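Local structure of bromo domain containing protein (Cryptosporidium parvum, 5U9N) at residues C13-I16 / L17-R21; R101-K104 / L105-N109. The protein probably recognises acetyl-lysine marks, as bromodomains do, through its second bromodomain, the part described here with the inhibitor bromosporine bound. All blocks are in the same frame, centred on the assembly; numbering follows the deposited sequence.

Contact 1: C13-I16 / L17-R21; sequences CLRI and LNLLR
At the edge of the Arg21 guanidinium lie Leu14 CD1, 4.3 Å from Arg21 NH2, and, in its plane, the amide oxygen of Asn18; one face carries Leu17, whose CG sits 4.2 Å above the plane toward the rim. The grip on Asn18 is side-on: Arg21 NE reaches Asn18 OD1 at 3.2 Å and Arg21 NH2 reaches the same oxygen at 3.3 Å. The two donors differ in approach, NE lying in the carbonyl plane of the amide and NH2 tilted 21° from it. With its oxygen so engaged, the amide turns ND2 toward Leu14, 4.1 Å from Leu14 CG, where the two side chains cross obliquely. Leu14 holds its CG anti to the backbone N (chi1 180°), and its CD1 comes to 4.3 Å from Leu17 CD2. Farther round the helix, the Arg15 chain bends at chi3 (69°) and brings NH1 to 3.4 Å from Leu19 CD1, while its NH2 forms a salt bridge with Glu12. Beneath these side chains run regular helical bonds, from Leu17 N to Cys13 O through Leu20 N to Ile16 O. On the buried side of helix 9-20, Ile16 and Leu20 meet Phe134 of helix 122-139, and Leu17 packs on Tyr57 of helix 57-65. The guanidinium of Arg21 also bridges to Glu61 and Glu30, so that a neutral amide and two carboxylates together fix its rotation. This network links helix 9-20 and the adjoining Arg21 to helix 57-65 through Glu61, and the flanking carboxylates would be expected to stabilise the positive charge of Arg21.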
loop_
_atom_site.group_PDB
_atom_site.type_symbol
_atom_site.label_atom_id
_atom_site.label_comp_id
_atom_site.label_asym_id
_atom_site.label_seq_id
_atom_site.Cartn_x
_atom_site.Cartn_y
_atom_site.Cartn_z
ATOM N N CYS A 13 -0.129 9.836 7.840
ATOM C CA CYS A 13 -0.051 8.580 7.077
ATOM C C CYS A 13 -1.396 8.279 6.422
ATOM O O CYS A 13 -1.440 7.852 5.272
ATOM C CB CYS A 13 0.382 7.425 7.979
ATOM S SG CYS A 13 2.114 7.483 8.476
ATOM N N LEU A 14 -2.489 8.456 7.168
ATOM C CA LEU A 14 -3.825 8.204 6.643
ATOM C C LEU A 14 -4.171 9.192 5.511
ATOM O O LEU A 14 -4.771 8.794 4.505
ATOM C CB LEU A 14 -4.844 8.291 7.761
ATOM C CG LEU A 14 -6.283 8.055 7.345
ATOM C CD1 LEU A 14 -6.478 6.630 6.844
ATOM C CD2 LEU A 14 -7.227 8.400 8.483
ATOM N N ARG A 15 -3.795 10.469 5.674
ATOM C CA ARG A 15 -3.982 11.490 4.628
ATOM C C ARG A 15 -3.344 11.011 3.315
ATOM O O ARG A 15 -3.995 11.041 2.273
ATOM C CB ARG A 15 -3.341 12.825 5.059
ATOM C CG ARG A 15 -3.599 13.979 4.100
ATOM C CD ARG A 15 -2.811 15.234 4.488
ATOM N NE ARG A 15 -1.358 15.077 4.291
ATOM C CZ ARG A 15 -0.721 15.182 3.122
ATOM N NH1 ARG A 15 -1.398 15.425 2.007
ATOM N NH2 ARG A 15 0.593 15.031 3.062
ATOM N N ILE A 16 -2.079 10.560 3.376
ATOM C CA ILE A 16 -1.349 10.109 2.191
ATOM C C ILE A 16 -1.981 8.825 1.614
ATOM O O ILE A 16 -2.126 8.714 0.401
ATOM C CB ILE A 16 0.152 9.913 2.514
ATOM C CG1 ILE A 16 0.818 11.296 2.705
ATOM C CG2 ILE A 16 0.863 9.092 1.400
ATOM C CD1 ILE A 16 2.193 11.250 3.280
ATOM N N LEU A 17 -2.366 7.887 2.475
ATOM C CA LEU A 17 -3.063 6.661 2.058
ATOM C C LEU A 17 -4.348 7.009 1.291
ATOM O O LEU A 17 -4.611 6.433 0.237
ATOM C CB LEU A 17 -3.414 5.823 3.295
ATOM C CG LEU A 17 -3.835 4.377 3.032
ATOM C CD1 LEU A 17 -2.637 3.511 2.717
ATOM C CD2 LEU A 17 -4.573 3.812 4.233
ATOM N N ASN A 18 -5.126 7.972 1.810
ATOM C CA ASN A 18 -6.356 8.424 1.160
ATOM C C ASN A 18 -6.084 9.091 -0.193
ATOM O O ASN A 18 -6.948 9.049 -1.062
ATOM C CB ASN A 18 -7.127 9.402 2.069
ATOM C CG ASN A 18 -7.942 8.721 3.144
ATOM O OD1 ASN A 18 -8.219 7.520 3.087
ATOM N ND2 ASN A 18 -8.410 9.495 4.109
ATOM N N LEU A 19 -4.920 9.733 -0.362
ATOM C CA LEU A 19 -4.552 10.324 -1.648
ATOM C C LEU A 19 -4.148 9.224 -2.665
ATOM O O LEU A 19 -4.443 9.367 -3.837
ATOM C CB LEU A 19 -3.420 11.353 -1.493
ATOM C CG LEU A 19 -3.818 12.667 -0.862
ATOM C CD1 LEU A 19 -2.606 13.426 -0.407
ATOM C CD2 LEU A 19 -4.632 13.531 -1.841
ATOM N N LEU A 20 -3.534 8.116 -2.220
ATOM C CA LEU A 20 -3.239 6.997 -3.135
ATOM C C LEU A 20 -4.504 6.272 -3.582
ATOM O O LEU A 20 -4.472 5.581 -4.600
ATOM C CB LEU A 20 -2.322 5.986 -2.478
ATOM C CG LEU A 20 -0.923 6.415 -2.215
ATOM C CD1 LEU A 20 -0.220 5.365 -1.429
ATOM C CD2 LEU A 20 -0.203 6.734 -3.510
ATOM N N ARG A 21 -5.601 6.365 -2.797
ATOM C CA ARG A 21 -6.884 5.756 -3.170
ATOM C C ARG A 21 -7.528 6.493 -4.351
ATOM O O ARG A 21 -8.377 5.927 -5.017
ATOM C CB ARG A 21 -7.864 5.738 -1.993
ATOM C CG ARG A 21 -7.552 4.703 -0.942
ATOM C CD ARG A 21 -8.733 4.509 -0.021
ATOM N NE ARG A 21 -8.411 4.810 1.379
ATOM C CZ ARG A 21 -8.235 3.907 2.347
ATOM N NH1 ARG A 21 -8.309 2.606 2.078
ATOM N NH2 ARG A 21 -7.976 4.296 3.583
#

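Contact 2: R101-K104 / L105-N109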
loop_
_atom_site.group_PDB
_atom_site.type_symbol
_atom_site.label_atom_id
_atom_site.label_comp_id
_atom_site.label_asym_id
_atom_site.label_seq_id
_atom_site.Cartn_x
_atom_site.Cartn_y
_atom_site.Cartn_z
ATOM N N ARG A 101 7.317 0.914 4.728
ATOM C CA ARG A 101 7.553 -0.470 4.315
ATOM C C ARG A 101 6.265 -1.156 3.802
ATOM O O ARG A 101 6.281 -1.803 2.755
ATOM C CB ARG A 101 8.104 -1.272 5.482
ATOM C CG ARG A 101 8.541 -2.669 5.083
ATOM C CD ARG A 101 9.176 -3.425 6.229
ATOM N NE ARG A 101 8.175 -3.981 7.125
ATOM C CZ ARG A 101 7.395 -5.027 6.836
ATOM N NH1 ARG A 101 6.520 -5.476 7.727
ATOM N NH2 ARG A 101 7.479 -5.624 5.647
ATOM N N LEU A 102 5.174 -1.039 4.562
ATOM C CA LEU A 102 3.937 -1.736 4.259
ATOM C C LEU A 102 3.309 -1.208 2.973
ATOM O O LEU A 102 2.859 -1.995 2.148
ATOM C CB LEU A 102 2.948 -1.616 5.438
ATOM C CG LEU A 102 3.270 -2.479 6.701
ATOM C CD1 LEU A 102 2.218 -2.222 7.822
ATOM C CD2 LEU A 102 3.315 -3.983 6.368
ATOM N N VAL A 103 3.297 0.102 2.784
ATOM C CA VAL A 103 2.741 0.678 1.554
ATOM C C VAL A 103 3.574 0.227 0.340
ATOM O O VAL A 103 2.998 -0.190 -0.660
ATOM C CB VAL A 103 2.643 2.215 1.625
ATOM C CG1 VAL A 103 2.344 2.800 0.252
ATOM C CG2 VAL A 103 1.575 2.640 2.637
ATOM N N LYS A 104 4.909 0.286 0.433
ATOM C CA LYS A 104 5.772 -0.106 -0.676
ATOM C C LYS A 104 5.719 -1.606 -0.932
ATOM O O LYS A 104 5.879 -2.026 -2.075
ATOM C CB LYS A 104 7.190 0.330 -0.433
ATOM C CG LYS A 104 7.352 1.823 -0.533
ATOM C CD LYS A 104 8.803 2.209 -0.392
ATOM C CE LYS A 104 9.090 3.576 -0.926
ATOM N NZ LYS A 104 10.522 3.977 -0.668
ATOM N N LEU A 105 5.440 -2.402 0.107
ATOM C CA LEU A 105 5.251 -3.863 -0.011
ATOM C C LEU A 105 4.079 -4.201 -0.966
ATOM O O LEU A 105 4.153 -5.176 -1.701
ATOM C CB LEU A 105 4.987 -4.464 1.395
ATOM C CG LEU A 105 4.698 -5.945 1.482
ATOM C CD1 LEU A 105 5.901 -6.763 1.083
ATOM C CD2 LEU A 105 4.263 -6.307 2.865
ATOM N N ILE A 106 3.008 -3.400 -0.923
ATOM C CA ILE A 106 1.825 -3.535 -1.787
ATOM C C ILE A 106 2.243 -3.428 -3.254
ATOM O O ILE A 106 1.796 -4.205 -4.075
ATOM C CB ILE A 106 0.770 -2.427 -1.431
ATOM C CG1 ILE A 106 0.163 -2.677 -0.049
ATOM C CG2 ILE A 106 -0.363 -2.339 -2.487
ATOM C CD1 ILE A 106 -0.717 -1.534 0.463
ATOM N N PHE A 107 3.034 -2.424 -3.587
ATOM C CA PHE A 107 3.442 -2.175 -4.971
ATOM C C PHE A 107 4.540 -3.145 -5.456
ATOM O O PHE A 107 4.504 -3.505 -6.625
ATOM C CB PHE A 107 3.906 -0.717 -5.135
ATOM C CG PHE A 107 2.861 0.292 -4.684
ATOM C CD1 PHE A 107 1.517 0.118 -4.999
ATOM C CD2 PHE A 107 3.214 1.375 -3.892
ATOM C CE1 PHE A 107 0.552 1.010 -4.534
ATOM C CE2 PHE A 107 2.242 2.251 -3.405
ATOM C CZ PHE A 107 0.915 2.042 -3.703
ATOM N N SER A 108 5.466 -3.613 -4.581
ATOM C CA SER A 108 6.497 -4.552 -5.002
ATOM C C SER A 108 5.935 -5.944 -5.170
ATOM O O SER A 108 6.425 -6.695 -6.017
ATOM C CB SER A 108 7.662 -4.575 -4.012
ATOM O OG SER A 108 7.288 -5.005 -2.717
ATOM N N ASN A 109 4.929 -6.322 -4.364
ATOM C CA ASN A 109 4.291 -7.640 -4.523
ATOM C C ASN A 109 3.563 -7.686 -5.871
ATOM O O ASN A 109 3.662 -8.665 -6.606
ATOM C CB ASN A 109 3.290 -7.911 -3.388
ATOM C CG ASN A 109 3.932 -8.172 -2.053
ATOM O OD1 ASN A 109 5.142 -8.377 -1.945
ATOM N ND2 ASN A 109 3.131 -8.157 -1.002
#
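Lys104 O receives the backbone N of Ser108 at 3.0 Å, nearly along the C=O axis, and Ser108 OG lies 3.4 Å from Lys104 O, at best a weak bond. Ser108 OG stands between its backbone N and carbonyl carbon (chi1 62°), a position that turns it back over the preceding turn, where Leu105 O is a second weak candidate for its proton. One turn earlier, Leu105 N donates to Arg101 O at 2.8 Å, whereas the bonds from Ile106 N to Leu102 O and Val103 O are both weak. Phe107 leans back along the helix beside Val103, the two side chains pointing the same way. Val103 CG1, placed anti to its own nitrogen (chi1 168°), meets ring atom Phe107 CE2 at 3.7 Å, while Val103 O lies 3.5 Å above one face of the ring, toward its rim. On another side of the helix, Leu105 CD2 comes to 4.3 Å from Leu102 CD2 and also approaches the Arg101 guanidinium obliquely. The charged ends find partners beyond this turn: Arg101 forms a salt bridge with Glu53, and the extended Lys104 chain carries NZ to Glu100, one turn back. The Phe107 ring meets Phe29 edge-to-face. In the bromodomain's helical bundle, helix 96-113 lies against two neighbours: Val103 and Phe107 reach both helix 122-139, at Phe134 and Leu131, and helix 57-65, where Ile106 also rests on Tyr57 and Ile60.

Overall arrangement
Contact 1 belongs to helix 9-20 and contact 2 to helix 96-113, and both helices pack against helices 57-65 and 122-139. They meet directly where Leu20 CD1 lies 4.0 Å from Val103 CG1 and 4.2 Å from Phe107 CZ, so one apolar core joins them. Each is partly buried, but contact 2 lies nearer the centre of the chain, with an aromatic ring at its core-facing side; contact 1 has an arginine-asparagine grip, which contact 2 lacks. Both put charged chains on outer flanks, with glutamate partners. Contact 2 also comes closer to bromosporine: the Ile106 side chain is about 6 Å from the ligand, that of Arg21 about 10 Å.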